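Local coordinates for SG7.AF (PDB 6XL7), which inhibits the alternative pathway of host complement as a mosquito salivary protein, acting on the activated C3 convertase C3bBb, at residues Q86-V89 / D90-E93. Numbering follows the deposited sequence.
Sequences QYSV and DCLE
The S88 side chain overlaps C91 at the start of helix 89-113: its OG accepts a hydrogen bond from C91 N (3.1 Å, N-H...O 166°) and lies 3.4 Å from C91 SG. S88 is thus the N-cap of this helix, its hydroxyl capping an amide of the first turn. A chi1 of 63° tucks OG back over its own main chain, within reach of C91 N; the same hydroxyl is also hydrogen-bonded to N85 O, so the cap ties loop and helix together. C91 SG, in turn, forms the disulfide to C81, fastening the helix start to the loop that follows helix 56-77, and Q86 CA approaches this sulfur to 4.2 Å. The Q86 CB bond is directed away from the helix, and its NE2 is hydrogen-bonded to C81 O. Regular helical bonding begins with L92 N to S88 O (3.0 Å) and E93 N to V89 O (2.8 Å). L92 turns inward against F73 and F77 of helix 56-77. On the exposed flank V89 and E93 lie one turn apart, their side chains crossing at a slant, and V89 CG1 rests 3.6 Å from E93 OE1.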
loop_
_atom_site.group_PDB
_atom_site.type_symbol
_atom_site.label_atom_id
_atom_site.label_comp_id
_atom_site.label_asym_id
_atom_site.label_seq_id
_atom_site.Cartn_x
_atom_site.Cartn_y
_atom_site.Cartn_z
ATOM N N GLN A 86 13.580 17.434 -11.547
ATOM C CA GLN A 86 13.256 16.601 -10.401
ATOM C C GLN A 86 12.191 17.272 -9.537
ATOM O O GLN A 86 12.099 18.503 -9.465
ATOM C CB GLN A 86 14.526 16.259 -9.621
ATOM C CG GLN A 86 15.506 15.475 -10.503
ATOM C CD GLN A 86 16.670 14.868 -9.752
ATOM O OE1 GLN A 86 17.037 15.320 -8.669
ATOM N NE2 GLN A 86 17.263 13.832 -10.334
ATOM N N TYR A 87 11.350 16.446 -8.915
ATOM C CA TYR A 87 10.235 16.873 -8.070
ATOM C C TYR A 87 9.084 17.471 -8.872
ATOM O O TYR A 87 8.168 18.065 -8.287
ATOM C CB TYR A 87 10.667 17.808 -6.926
ATOM C CG TYR A 87 11.850 17.302 -6.117
ATOM C CD1 TYR A 87 11.660 16.551 -4.969
ATOM C CD2 TYR A 87 13.156 17.583 -6.502
ATOM C CE1 TYR A 87 12.731 16.094 -4.222
ATOM C CE2 TYR A 87 14.237 17.119 -5.768
ATOM C CZ TYR A 87 14.016 16.374 -4.627
ATOM O OH TYR A 87 15.082 15.913 -3.883
ATOM N N SER A 88 9.076 17.303 -10.193
ATOM C CA SER A 88 8.029 17.890 -11.021
ATOM C C SER A 88 6.825 16.958 -11.129
ATOM O O SER A 88 6.914 15.747 -10.920
ATOM C CB SER A 88 8.540 18.191 -12.431
ATOM O OG SER A 88 8.912 16.995 -13.095
ATOM N N VAL A 89 5.692 17.552 -11.505
ATOM C CA VAL A 89 4.493 16.777 -11.804
ATOM C C VAL A 89 4.754 15.799 -12.944
ATOM O O VAL A 89 4.240 14.671 -12.940
ATOM C CB VAL A 89 3.318 17.727 -12.108
ATOM C CG1 VAL A 89 2.133 16.967 -12.692
ATOM C CG2 VAL A 89 2.897 18.460 -10.837
ATOM N N ASP A 90 5.578 16.194 -13.922
ATOM C CA ASP A 90 5.874 15.284 -15.026
ATOM C C ASP A 90 6.645 14.057 -14.552
ATOM O O ASP A 90 6.358 12.938 -14.991
ATOM C CB ASP A 90 6.605 16.016 -16.154
ATOM C CG ASP A 90 5.701 16.986 -16.909
ATOM O OD1 ASP A 90 4.484 16.724 -16.996
ATOM O OD2 ASP A 90 6.220 17.998 -17.427
ATOM N N CYS A 91 7.615 14.231 -13.650
ATOM C CA CYS A 91 8.262 13.056 -13.059
ATOM C C CYS A 91 7.254 12.189 -12.320
ATOM O O CYS A 91 7.263 10.959 -12.450
ATOM C CB CYS A 91 9.369 13.454 -12.078
ATOM S SG CYS A 91 10.855 14.182 -12.845
ATOM N N LEU A 92 6.378 12.819 -11.533
ATOM C CA LEU A 92 5.386 12.077 -10.761
ATOM C C LEU A 92 4.491 11.252 -11.678
ATOM O O LEU A 92 4.280 10.056 -11.447
ATOM C CB LEU A 92 4.545 13.067 -9.957
ATOM C CG LEU A 92 3.635 12.468 -8.890
ATOM C CD1 LEU A 92 4.457 11.808 -7.806
ATOM C CD2 LEU A 92 2.780 13.563 -8.298
ATOM N N GLU A 93 3.959 11.878 -12.730
ATOM C CA GLU A 93 3.014 11.192 -13.603
ATOM C C GLU A 93 3.693 10.083 -14.394
ATOM O O GLU A 93 3.058 9.071 -14.709
ATOM C CB GLU A 93 2.323 12.201 -14.524
ATOM C CG GLU A 93 1.448 13.171 -13.748
ATOM C CD GLU A 93 0.678 14.129 -14.636
ATOM O OE1 GLU A 93 -0.303 14.717 -14.144
ATOM O OE2 GLU A 93 1.044 14.307 -15.816
#